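Local atomic coordinates of putative lipoprotein YerB (Bacillus subtilis, PDB entry 2PSB), a protein that is of unknown function but is a putative membrane-attached lipoprotein that interacts with PcrA. Residues Leu14-Thr19 against Ile70-Met75; Arg30-Val35 against Leu161-Asn166; Ser47-Ala52 against Lys292-Ile297; Asn94-Ile99 against Asn274-Pro279. All coordinates share one frame; numbering follows the deposited sequence.

How the contacts relate
Contact 2 lies next to contact 1, with centres about 9 Å apart, because strands 33-37 and 65-71 are antiparallel neighbours: F71 N probably bonds to V33 O at 2.8 Å. Contacts 2 and 4, centres about 11 Å apart, share polar links, with R276 NH2 2.7 Å from N166 O and R31 NE 2.9 Å from D97 O. Contact 1 reaches contact 4 through L18 and I70, which touch the F96 ring, and contact 3 through F71 and Q74. Contacts 3 and 4 each join N-terminal to C-terminal parts of the chain and touch where I297 CD1 is 4.3 Å from I277 CD1. No active site or ligand is known here.

Contact 1. Residues Leu14-Thr19 against Ile70-Met75; sequences LKAPLT and IFQSQM
At the end of strand 65-71, in the N-terminal DUF3048 region, I70, Q72 and S73 receive the irregular N-terminal loop, which presents A16, P17, L18 and T19 to them. The L18 side chain passes over both I70 and Q72 at about a right angle. One methyl does the touching: L18 CD1 is 3.8 Å from I70 CG2 and 3.9 Å from Q72 CB. Further L18 contacts, with I54, F96 and L168, extend this apolar patch.

Q72 leaves its backbone with CG anti to N (chi1 -168°) and then bends at chi2 (-68°), which swings CD toward P17. The proline ring crosses the glutamine chain at about a right angle, and P17 CD comes within 3.2 Å of Q72 OE1. The same oxygen takes a 2.6 Å hydrogen bond from a water, and L18 N in turn donates to this water at 3.0 Å. The other end of the amide is held too, since Q72 NE2 donates to V27 O. Beyond the glutamine, A16 CB meets S73 CB at 3.7 Å, with T19 CG2 lying looser at 4.3 Å from S73 CB; S73 OG is hydrogen-bonded to D53 OD1.

No direct hydrogen bond joins the two segments, so the loop is held by carbon contacts and by one bridging water. That water pairs a buried backbone N-H with a buried amide oxygen, and with V27 gripping NE2 the rotation of the Q72 amide is probably fixed.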
loop_
_atom_site.group_PDB
_atom_site.type_symbol
_atom_site.label_atom_id
_atom_site.label_comp_id
_atom_site.label_asym_id
_atom_site.label_seq_id
_atom_site.Cartn_x
_atom_site.Cartn_y
_atom_site.Cartn_z
ATOM N N LEU A 14 11.963 21.807 4.342
ATOM C CA LEU A 14 11.495 21.093 3.159
ATOM C C LEU A 14 10.323 20.131 3.404
ATOM O O LEU A 14 9.980 19.832 4.547
ATOM C CB LEU A 14 12.678 20.362 2.520
ATOM C CG LEU A 14 13.738 19.815 3.479
ATOM C CD1 LEU A 14 13.184 18.614 4.222
ATOM C CD2 LEU A 14 14.983 19.429 2.695
ATOM N N LYS A 15 9.708 19.665 2.317
ATOM C CA LYS A 15 8.564 18.759 2.393
ATOM C C LYS A 15 8.928 17.311 2.063
ATOM O O LYS A 15 9.934 17.051 1.410
ATOM C CB LYS A 15 7.463 19.216 1.428
ATOM C CG LYS A 15 6.884 20.592 1.715
ATOM C CD LYS A 15 5.894 20.990 0.627
ATOM C CE LYS A 15 5.352 22.390 0.845
ATOM N NZ LYS A 15 4.604 22.501 2.122
ATOM N N ALA A 16 8.104 16.371 2.522
ATOM C CA ALA A 16 8.344 14.960 2.248
ATOM C C ALA A 16 7.754 14.631 0.874
ATOM O O ALA A 16 6.649 15.061 0.540
ATOM C CB ALA A 16 7.709 14.098 3.322
ATOM N N PRO A 17 8.496 13.864 0.061
ATOM C CA PRO A 17 8.118 13.445 -1.293
ATOM C C PRO A 17 6.761 12.758 -1.416
ATOM O O PRO A 17 5.961 13.078 -2.287
ATOM C CB PRO A 17 9.245 12.485 -1.695
ATOM C CG PRO A 17 10.369 12.820 -0.769
ATOM C CD PRO A 17 9.692 13.136 0.510
ATOM N N LEU A 18 6.511 11.805 -0.530
ATOM C CA LEU A 18 5.288 11.029 -0.595
ATOM C C LEU A 18 4.117 11.501 0.248
ATOM O O LEU A 18 3.046 10.892 0.216
ATOM C CB LEU A 18 5.627 9.573 -0.279
ATOM C CG LEU A 18 6.798 9.058 -1.138
ATOM C CD1 LEU A 18 6.928 7.556 -0.979
ATOM C CD2 LEU A 18 6.576 9.424 -2.616
ATOM N N THR A 19 4.299 12.598 0.973
ATOM C CA THR A 19 3.228 13.114 1.811
ATOM C C THR A 19 2.952 14.598 1.574
ATOM O O THR A 19 1.829 15.073 1.770
ATOM C CB THR A 19 3.554 12.903 3.288
ATOM O OG1 THR A 19 2.372 13.098 4.065
ATOM C CG2 THR A 19 4.603 13.895 3.734
ATOM N N ILE A 70 4.084 1.705 1.815
ATOM C CA ILE A 70 5.288 2.427 1.451
ATOM C C ILE A 70 5.616 3.497 2.480
ATOM O O ILE A 70 4.848 4.445 2.680
ATOM C CB ILE A 70 5.115 3.059 0.048
ATOM C CG1 ILE A 70 4.731 1.957 -0.949
ATOM C CG2 ILE A 70 6.383 3.803 -0.376
ATOM C CD1 ILE A 70 4.672 2.427 -2.382
ATOM N N PHE A 71 6.762 3.310 3.135
ATOM C CA PHE A 71 7.266 4.219 4.163
ATOM C C PHE A 71 8.417 5.047 3.608
ATOM O O PHE A 71 9.241 4.547 2.838
ATOM C CB PHE A 71 7.790 3.447 5.376
ATOM C CG PHE A 71 6.827 2.446 5.937
ATOM C CD1 PHE A 71 6.676 1.198 5.341
ATOM C CD2 PHE A 71 6.078 2.747 7.067
ATOM C CE1 PHE A 71 5.803 0.267 5.868
ATOM C CE2 PHE A 71 5.204 1.825 7.606
ATOM C CZ PHE A 71 5.060 0.584 7.009
ATOM N N GLN A 72 8.470 6.311 4.009
ATOM C CA GLN A 72 9.527 7.219 3.580
ATOM C C GLN A 72 9.665 8.350 4.589
ATOM O O GLN A 72 10.739 8.538 5.155
ATOM C CB GLN A 72 9.217 7.785 2.196
ATOM C CG GLN A 72 10.373 8.508 1.517
ATOM C CD GLN A 72 10.769 9.806 2.207
ATOM O OE1 GLN A 72 9.919 10.629 2.551
ATOM N NE2 GLN A 72 12.067 10.006 2.388
ATOM N N SER A 73 8.582 9.091 4.829
ATOM C CA SER A 73 8.621 10.216 5.774
ATOM C C SER A 73 8.584 9.750 7.217
ATOM O O SER A 73 8.899 10.512 8.130
ATOM C CB SER A 73 7.439 11.157 5.561
ATOM O OG SER A 73 6.308 10.662 6.259
ATOM N N GLN A 74 8.157 8.511 7.418
ATOM C CA GLN A 74 8.061 7.933 8.753
ATOM C C GLN A 74 8.399 6.461 8.688
ATOM O O GLN A 74 7.759 5.702 7.961
ATOM C CB GLN A 74 6.648 8.064 9.324
ATOM C CG GLN A 74 6.221 9.459 9.711
ATOM C CD GLN A 74 4.904 9.448 10.460
ATOM O OE1 GLN A 74 3.903 8.921 9.972
ATOM N NE2 GLN A 74 4.898 10.022 11.657
HETATM N N MSE A 75 9.403 6.054 9.454
HETATM C CA MSE A 75 9.806 4.660 9.479
HETATM C C MSE A 75 9.134 3.994 10.665
HETATM O O MSE A 75 9.025 4.584 11.735
HETATM C CB MSE A 75 11.328 4.542 9.591
HETATM C CG MSE A 75 12.076 4.918 8.326
HETATM SE SE MSE A 75 11.534 3.881 6.774
HETATM C CE MSE A 75 11.432 5.291 5.469
HETATM O O HOH W 1 7.394 11.020 2.189
#

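Contact 2. Residues Arg30-Val35 against Leu161-Asn166; sequences RRPVAV and LKQETN
L161 meets R31 through its carbonyl: R31 N donates to L161 O at 3.0 Å with a nearly straight N-H...O angle of 163°, the donor standing above the carbonyl plane. R31 CB also lies 3.2 Å from L161 O. A water donates a second bond to L161 O and another to R31 O, doubling the link. At K162 the backbone forms a single beta bridge with R30, while the lysine side chain starts away from the other segment.

Q163 then crosses R31 obliquely, its chain extended beyond CG. Its CG sits between backbone N and carbonyl carbon (chi1 67°), 3.5 Å from R31 CG, and the amide plane is only 12° from that of the guanidinium. The extended R31 chain carries this group onward to a salt bridge with D119 and hydrogen bonds with D97 O and K160 O. Past E164, T165 meets P32 tip to tip, its CG2 3.4 Å from both P32 CG and P32 CD, tighter than usual for carbons.

The positive charge of R31 is thus answered by D119 outside the contact, whereas the two segments hold each other through backbone polarity, one water, the aliphatic part of the arginine lying against the glutamine, and P32 against T165.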
loop_
_atom_site.group_PDB
_atom_site.type_symbol
_atom_site.label_atom_id
_atom_site.label_comp_id
_atom_site.label_asym_id
_atom_site.label_seq_id
_atom_site.Cartn_x
_atom_site.Cartn_y
_atom_site.Cartn_z
ATOM N N ARG A 30 16.135 9.651 2.821
ATOM C CA ARG A 30 15.775 8.310 3.254
ATOM C C ARG A 30 15.049 7.557 2.141
ATOM O O ARG A 30 13.960 7.947 1.714
ATOM C CB ARG A 30 14.903 8.363 4.501
ATOM C CG ARG A 30 14.725 7.011 5.155
ATOM C CD ARG A 30 14.305 7.173 6.606
ATOM N NE ARG A 30 13.092 7.966 6.710
ATOM C CZ ARG A 30 12.631 8.470 7.845
ATOM N NH1 ARG A 30 13.288 8.261 8.983
ATOM N NH2 ARG A 30 11.518 9.192 7.842
ATOM N N ARG A 31 15.674 6.489 1.663
ATOM C CA ARG A 31 15.104 5.676 0.600
ATOM C C ARG A 31 13.791 5.027 1.034
ATOM O O ARG A 31 13.668 4.544 2.157
ATOM C CB ARG A 31 16.094 4.586 0.198
ATOM C CG ARG A 31 15.645 3.771 -0.978
ATOM C CD ARG A 31 16.709 2.803 -1.401
ATOM N NE ARG A 31 16.295 2.033 -2.571
ATOM C CZ ARG A 31 16.992 1.032 -3.085
ATOM N NH1 ARG A 31 18.139 0.680 -2.527
ATOM N NH2 ARG A 31 16.545 0.387 -4.154
ATOM N N PRO A 32 12.788 5.015 0.140
ATOM C CA PRO A 32 11.496 4.408 0.462
ATOM C C PRO A 32 11.633 2.914 0.746
ATOM O O PRO A 32 12.462 2.227 0.139
ATOM C CB PRO A 32 10.669 4.666 -0.802
ATOM C CG PRO A 32 11.245 5.944 -1.328
ATOM C CD PRO A 32 12.730 5.699 -1.164
ATOM N N VAL A 33 10.825 2.429 1.686
ATOM C CA VAL A 33 10.781 1.014 2.045
ATOM C C VAL A 33 9.331 0.573 1.806
ATOM O O VAL A 33 8.404 1.106 2.418
ATOM C CB VAL A 33 11.174 0.789 3.539
ATOM C CG1 VAL A 33 11.023 -0.684 3.916
ATOM C CG2 VAL A 33 12.631 1.217 3.765
ATOM N N ALA A 34 9.149 -0.376 0.889
ATOM C CA ALA A 34 7.828 -0.909 0.537
ATOM C C ALA A 34 7.657 -2.319 1.100
ATOM O O ALA A 34 8.327 -3.252 0.669
ATOM C CB ALA A 34 7.656 -0.940 -0.988
ATOM N N VAL A 35 6.740 -2.474 2.049
ATOM C CA VAL A 35 6.506 -3.767 2.675
ATOM C C VAL A 35 5.182 -4.413 2.263
ATOM O O VAL A 35 4.124 -3.775 2.282
ATOM C CB VAL A 35 6.509 -3.645 4.220
ATOM C CG1 VAL A 35 6.500 -5.019 4.844
ATOM C CG2 VAL A 35 7.693 -2.824 4.698
ATOM N N LEU A 161 20.685 2.939 1.353
ATOM C CA LEU A 161 19.606 3.331 2.252
ATOM C C LEU A 161 19.210 4.779 2.050
ATOM O O LEU A 161 18.189 5.229 2.552
ATOM C CB LEU A 161 20.034 3.121 3.709
ATOM C CG LEU A 161 20.131 1.676 4.209
ATOM C CD1 LEU A 161 20.866 1.627 5.538
ATOM C CD2 LEU A 161 18.723 1.107 4.351
ATOM N N LYS A 162 20.032 5.514 1.317
ATOM C CA LYS A 162 19.748 6.913 1.064
ATOM C C LYS A 162 19.686 7.208 -0.406
ATOM O O LYS A 162 20.536 6.783 -1.168
ATOM C CB LYS A 162 20.801 7.820 1.712
ATOM C CG LYS A 162 20.635 7.979 3.210
ATOM C CD LYS A 162 21.491 9.112 3.745
ATOM C CE LYS A 162 21.360 9.222 5.257
ATOM N NZ LYS A 162 19.950 9.459 5.696
ATOM N N GLN A 163 18.645 7.926 -0.795
ATOM C CA GLN A 163 18.450 8.344 -2.173
ATOM C C GLN A 163 17.284 9.309 -2.161
ATOM O O GLN A 163 16.460 9.289 -1.249
ATOM C CB GLN A 163 18.139 7.158 -3.094
ATOM C CG GLN A 163 16.813 6.479 -2.854
ATOM C CD GLN A 163 16.406 5.580 -4.015
ATOM O OE1 GLN A 163 17.211 4.780 -4.514
ATOM N NE2 GLN A 163 15.143 5.698 -4.443
ATOM N N GLU A 164 17.235 10.179 -3.156
ATOM C CA GLU A 164 16.151 11.134 -3.246
ATOM C C GLU A 164 15.134 10.563 -4.221
ATOM O O GLU A 164 15.505 9.993 -5.247
ATOM C CB GLU A 164 16.678 12.482 -3.741
ATOM C CG GLU A 164 17.733 13.088 -2.825
ATOM C CD GLU A 164 18.490 14.241 -3.466
ATOM O OE1 GLU A 164 17.856 15.266 -3.800
ATOM O OE2 GLU A 164 19.723 14.116 -3.636
ATOM N N THR A 165 13.856 10.699 -3.894
ATOM C CA THR A 165 12.814 10.189 -4.768
ATOM C C THR A 165 11.966 11.357 -5.271
ATOM O O THR A 165 11.712 12.318 -4.535
ATOM C CB THR A 165 11.940 9.119 -4.037
ATOM O OG1 THR A 165 10.636 9.639 -3.776
ATOM C CG2 THR A 165 12.585 8.716 -2.715
ATOM N N ASN A 166 11.563 11.295 -6.540
ATOM C CA ASN A 166 10.750 12.362 -7.113
ATOM C C ASN A 166 9.417 12.402 -6.374
ATOM O O ASN A 166 8.700 11.397 -6.299
ATOM C CB ASN A 166 10.525 12.136 -8.611
ATOM C CG ASN A 166 10.016 13.388 -9.316
ATOM O OD1 ASN A 166 10.660 14.440 -9.267
ATOM N ND2 ASN A 166 8.858 13.286 -9.966
HETATM O O HOH W 2 15.897 3.946 4.132
#

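Contact 3. Residues Ser47-Ala52 against Lys292-Ile297; sequences SGLSKA and KTWINI
K292 packs tightly against A52, its chain folded around the carbonyl oxygen. K292 CG lies 3.1 Å from A52 O, and the bends at chi2 (70°) and chi4 (73°) turn the chain so that K292 NZ returns to A52 O in a weak hydrogen bond of 3.3 Å. The stronger partner of the ammonium is D53, in a salt bridge through OD1, and Q74 OE1 adds a weak bond.

The rest is looser. K292 CE is 3.8 Å from S50 O, and K292 NZ 3.7 Å from K51 O. On this partly exposed side K51 NZ turns to its own neighbour, S50 OG, at 3.0 Å, while S50 OG also bonds to D219. On the buried side one apolar touch remains, L49 CD1 at 4.2 Å from W294 CZ2; the indole also meets F67 edge-to-face. An alanine in place of K292 would probably leave D53 without its charged mate and A52 O without its weak donor.

A type I beta turn from G48 to K51, closed by K51 N to G48 O at 3.1 Å, shapes the first segment. G48 has a positive phi, at which a CB would jam against the preceding carbonyl oxygen. The turn leads into strand 54-59, which runs parallel to strand 293-298, so the contact sits at the start of a parallel strand pair joining the N- and C-terminal regions.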
loop_
_atom_site.group_PDB
_atom_site.type_symbol
_atom_site.label_atom_id
_atom_site.label_comp_id
_atom_site.label_asym_id
_atom_site.label_seq_id
_atom_site.Cartn_x
_atom_site.Cartn_y
_atom_site.Cartn_z
ATOM N N SER A 47 0.859 -4.079 12.080
ATOM C CA SER A 47 1.771 -3.160 12.753
ATOM C C SER A 47 2.446 -2.192 11.776
ATOM O O SER A 47 2.909 -2.604 10.703
ATOM C CB SER A 47 2.856 -3.941 13.496
ATOM O OG SER A 47 2.305 -4.702 14.562
ATOM N N GLY A 48 2.477 -0.910 12.149
ATOM C CA GLY A 48 3.128 0.110 11.339
ATOM C C GLY A 48 2.383 0.824 10.219
ATOM O O GLY A 48 2.955 1.708 9.586
ATOM N N LEU A 49 1.126 0.477 9.964
ATOM C CA LEU A 49 0.391 1.143 8.880
ATOM C C LEU A 49 0.085 2.625 9.116
ATOM O O LEU A 49 -0.255 3.340 8.169
ATOM C CB LEU A 49 -0.911 0.394 8.549
ATOM C CG LEU A 49 -0.753 -0.978 7.884
ATOM C CD1 LEU A 49 -2.094 -1.454 7.334
ATOM C CD2 LEU A 49 0.272 -0.888 6.750
ATOM N N SER A 50 0.212 3.098 10.356
ATOM C CA SER A 50 -0.048 4.513 10.637
ATOM C C SER A 50 1.160 5.381 10.284
ATOM O O SER A 50 1.057 6.611 10.224
ATOM C CB SER A 50 -0.408 4.725 12.107
ATOM O OG SER A 50 0.630 4.303 12.970
ATOM N N LYS A 51 2.301 4.738 10.053
ATOM C CA LYS A 51 3.520 5.452 9.698
ATOM C C LYS A 51 3.754 5.453 8.187
ATOM O O LYS A 51 4.655 6.140 7.706
ATOM C CB LYS A 51 4.737 4.823 10.384
ATOM C CG LYS A 51 4.678 4.781 11.896
ATOM C CD LYS A 51 4.581 6.156 12.494
ATOM C CE LYS A 51 4.345 6.076 14.001
ATOM N NZ LYS A 51 3.067 5.384 14.370
ATOM N N ALA A 52 2.959 4.689 7.442
ATOM C CA ALA A 52 3.123 4.603 5.985
ATOM C C ALA A 52 2.562 5.817 5.256
ATOM O O ALA A 52 1.472 6.300 5.575
ATOM C CB ALA A 52 2.456 3.318 5.445
ATOM N N LYS A 292 -1.419 11.288 4.258
ATOM C CA LYS A 292 -1.424 9.889 3.877
ATOM C C LYS A 292 -2.437 9.583 2.777
ATOM O O LYS A 292 -3.521 10.187 2.710
ATOM C CB LYS A 292 -1.706 9.006 5.094
ATOM C CG LYS A 292 -0.473 8.648 5.928
ATOM C CD LYS A 292 0.088 9.826 6.694
ATOM C CE LYS A 292 1.196 9.395 7.673
ATOM N NZ LYS A 292 2.501 9.024 7.025
ATOM N N THR A 293 -2.067 8.641 1.914
ATOM C CA THR A 293 -2.919 8.224 0.799
ATOM C C THR A 293 -3.120 6.718 0.770
ATOM O O THR A 293 -2.173 5.945 0.912
ATOM C CB THR A 293 -2.328 8.646 -0.571
ATOM O OG1 THR A 293 -2.289 10.070 -0.658
ATOM C CG2 THR A 293 -3.178 8.094 -1.728
ATOM N N TRP A 294 -4.370 6.310 0.599
ATOM C CA TRP A 294 -4.715 4.899 0.498
ATOM C C TRP A 294 -5.272 4.633 -0.887
ATOM O O TRP A 294 -6.251 5.257 -1.306
ATOM C CB TRP A 294 -5.749 4.501 1.532
ATOM C CG TRP A 294 -5.155 3.867 2.742
ATOM C CD1 TRP A 294 -4.412 4.488 3.709
ATOM C CD2 TRP A 294 -5.306 2.506 3.164
ATOM N NE1 TRP A 294 -4.103 3.603 4.709
ATOM C CE2 TRP A 294 -4.636 2.378 4.401
ATOM C CE3 TRP A 294 -5.940 1.382 2.617
ATOM C CZ2 TRP A 294 -4.585 1.171 5.109
ATOM C CZ3 TRP A 294 -5.889 0.182 3.315
ATOM C CH2 TRP A 294 -5.214 0.084 4.551
ATOM N N ILE A 295 -4.635 3.708 -1.592
ATOM C CA ILE A 295 -5.039 3.338 -2.942
ATOM C C ILE A 295 -5.677 1.961 -2.937
ATOM O O ILE A 295 -5.101 0.988 -2.428
ATOM C CB ILE A 295 -3.827 3.322 -3.914
ATOM C CG1 ILE A 295 -3.147 4.694 -3.916
ATOM C CG2 ILE A 295 -4.286 2.941 -5.328
ATOM C CD1 ILE A 295 -2.109 4.867 -4.961
ATOM N N ASN A 296 -6.881 1.892 -3.495
ATOM C CA ASN A 296 -7.614 0.640 -3.599
ATOM C C ASN A 296 -7.751 0.220 -5.039
ATOM O O ASN A 296 -8.447 0.872 -5.815
ATOM C CB ASN A 296 -9.009 0.781 -3.011
ATOM C CG ASN A 296 -9.053 0.427 -1.568
ATOM O OD1 ASN A 296 -9.109 -0.749 -1.211
ATOM N ND2 ASN A 296 -9.011 1.431 -0.717
ATOM N N ILE A 297 -7.082 -0.859 -5.412
ATOM C CA ILE A 297 -7.191 -1.335 -6.773
ATOM C C ILE A 297 -8.348 -2.336 -6.838
ATOM O O ILE A 297 -8.444 -3.265 -6.025
ATOM C CB ILE A 297 -5.873 -1.980 -7.229
ATOM C CG1 ILE A 297 -4.826 -0.878 -7.439
ATOM C CG2 ILE A 297 -6.092 -2.795 -8.522
ATOM C CD1 ILE A 297 -3.380 -1.377 -7.433
#

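Contact 4. Residues Asn94-Ile99 against Asn274-Pro279; sequences NGFDSI and NGRIVP
The F96 ring overlaps one face of the R276 guanidinium, the two planes only 17° apart. F96 CE2 stands 3.7 Å from R276 NE, offset toward the rim of the charged group, and F96 CD2 lies 3.7 Å from R276 NH2. The ring belongs to a type I beta turn, N94 to D97; the arginine lies by the tight link of the beta hairpin formed by strands 264-273 and 276-281. The contact therefore sets the turn after helix 87-94 against a hairpin, N-terminal region against C-terminal region.

R276 reaches across with its chain extended from CG to NE, and its CG starts beside its own backbone N. While the face meets F96, the edge is used for bonding: R276 NE donates to G95 O at 2.9 Å in an almost straight bond (174°). R276 NH2 has its own acceptor in N166 O, and the chain also packs on L168. On its other flank F96 touches L18. An alanine in place of R276 would probably leave G95 O and N166 O without these donors and open a gap beside the F96 ring.

Beside the arginine the backbones come close, the CA atoms of G95 and G275 being 4.1 Å apart and G95 CA 3.3 Å from G275 O. A side chain is poorly accommodated at either position: a CB on G95 would clash with G275 O, and one on G275 would be tight against G95 CA. Within the turn, D97 N bonds to N94 O at 2.9 Å, and the acceptor of the arginine, G95 O, lies just 3° out of the R276 guanidinium plane.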
loop_
_atom_site.group_PDB
_atom_site.type_symbol
_atom_site.label_atom_id
_atom_site.label_comp_id
_atom_site.label_asym_id
_atom_site.label_seq_id
_atom_site.Cartn_x
_atom_site.Cartn_y
_atom_site.Cartn_z
ATOM N N ASN A 94 8.423 -0.384 -7.220
ATOM C CA ASN A 94 9.383 0.246 -8.119
ATOM C C ASN A 94 9.046 1.675 -8.504
ATOM O O ASN A 94 9.918 2.431 -8.919
ATOM C CB ASN A 94 9.547 -0.612 -9.380
ATOM C CG ASN A 94 10.508 -1.765 -9.178
ATOM O OD1 ASN A 94 10.567 -2.684 -9.991
ATOM N ND2 ASN A 94 11.274 -1.716 -8.099
ATOM N N GLY A 95 7.781 2.053 -8.376
ATOM C CA GLY A 95 7.413 3.412 -8.715
ATOM C C GLY A 95 8.244 4.385 -7.903
ATOM O O GLY A 95 8.345 5.560 -8.247
ATOM N N PHE A 96 8.846 3.884 -6.826
ATOM C CA PHE A 96 9.678 4.688 -5.948
ATOM C C PHE A 96 11.055 4.058 -5.721
ATOM O O PHE A 96 11.797 4.500 -4.852
ATOM C CB PHE A 96 8.969 4.879 -4.602
ATOM C CG PHE A 96 7.536 5.308 -4.735
ATOM C CD1 PHE A 96 6.538 4.376 -4.996
ATOM C CD2 PHE A 96 7.188 6.653 -4.655
ATOM C CE1 PHE A 96 5.205 4.782 -5.180
ATOM C CE2 PHE A 96 5.863 7.065 -4.837
ATOM C CZ PHE A 96 4.877 6.130 -5.101
ATOM N N ASP A 97 11.374 3.022 -6.500
ATOM C CA ASP A 97 12.656 2.313 -6.402
ATOM C C ASP A 97 12.919 1.936 -4.948
ATOM O O ASP A 97 14.050 1.986 -4.451
ATOM C CB ASP A 97 13.788 3.199 -6.945
ATOM C CG ASP A 97 15.100 2.444 -7.114
ATOM O OD1 ASP A 97 15.073 1.330 -7.682
ATOM O OD2 ASP A 97 16.157 2.968 -6.691
ATOM N N SER A 98 11.851 1.547 -4.269
ATOM C CA SER A 98 11.923 1.195 -2.865
ATOM C C SER A 98 12.522 -0.167 -2.591
ATOM O O SER A 98 12.500 -1.063 -3.438
ATOM C CB SER A 98 10.526 1.229 -2.231
ATOM O OG SER A 98 9.519 1.620 -3.160
ATOM N N ILE A 99 13.073 -0.298 -1.391
ATOM C CA ILE A 99 13.616 -1.561 -0.932
ATOM C C ILE A 99 12.340 -2.379 -0.728
ATOM O O ILE A 99 11.453 -1.985 0.036
ATOM C CB ILE A 99 14.357 -1.381 0.403
ATOM C CG1 ILE A 99 15.688 -0.671 0.149
ATOM C CG2 ILE A 99 14.554 -2.728 1.094
ATOM C CD1 ILE A 99 16.350 -0.122 1.404
ATOM N N ASN A 274 6.027 6.717 -15.191
ATOM C CA ASN A 274 7.243 6.311 -14.508
ATOM C C ASN A 274 6.996 5.366 -13.335
ATOM O O ASN A 274 7.463 5.616 -12.227
ATOM C CB ASN A 274 8.013 7.540 -14.032
ATOM C CG ASN A 274 8.457 8.418 -15.183
ATOM O OD1 ASN A 274 8.956 7.922 -16.195
ATOM N ND2 ASN A 274 8.290 9.729 -15.031
ATOM N N GLY A 275 6.252 4.290 -13.595
ATOM C CA GLY A 275 5.956 3.295 -12.576
ATOM C C GLY A 275 4.932 3.680 -11.528
ATOM O O GLY A 275 4.739 2.960 -10.547
ATOM N N ARG A 276 4.272 4.815 -11.709
ATOM C CA ARG A 276 3.279 5.244 -10.735
ATOM C C ARG A 276 1.912 5.375 -11.391
ATOM O O ARG A 276 1.810 5.699 -12.571
ATOM C CB ARG A 276 3.684 6.585 -10.116
ATOM C CG ARG A 276 5.051 6.569 -9.430
ATOM C CD ARG A 276 5.435 7.960 -8.908
ATOM N NE ARG A 276 6.780 7.968 -8.326
ATOM C CZ ARG A 276 7.351 9.018 -7.749
ATOM N NH1 ARG A 276 6.708 10.177 -7.666
ATOM N NH2 ARG A 276 8.567 8.903 -7.246
ATOM N N ILE A 277 0.868 5.105 -10.614
ATOM C CA ILE A 277 -0.501 5.213 -11.088
ATOM C C ILE A 277 -0.911 6.654 -10.828
ATOM O O ILE A 277 -1.092 7.072 -9.689
ATOM C CB ILE A 277 -1.407 4.221 -10.334
ATOM C CG1 ILE A 277 -0.895 2.801 -10.591
ATOM C CG2 ILE A 277 -2.852 4.379 -10.776
ATOM C CD1 ILE A 277 -1.550 1.735 -9.737
ATOM N N VAL A 278 -1.034 7.419 -11.901
ATOM C CA VAL A 278 -1.377 8.824 -11.779
ATOM C C VAL A 278 -2.809 9.146 -12.155
ATOM O O VAL A 278 -3.240 8.847 -13.258
ATOM C CB VAL A 278 -0.449 9.684 -12.666
ATOM C CG1 VAL A 278 -0.664 11.158 -12.380
ATOM C CG2 VAL A 278 0.994 9.281 -12.449
ATOM N N PRO A 279 -3.568 9.766 -11.234
ATOM C CA PRO A 279 -4.961 10.123 -11.535
ATOM C C PRO A 279 -4.922 11.318 -12.496
ATOM O O PRO A 279 -4.235 12.306 -12.234
ATOM C CB PRO A 279 -5.527 10.493 -10.166
ATOM C CG PRO A 279 -4.308 11.083 -9.455
ATOM C CD PRO A 279 -3.199 10.145 -9.856
#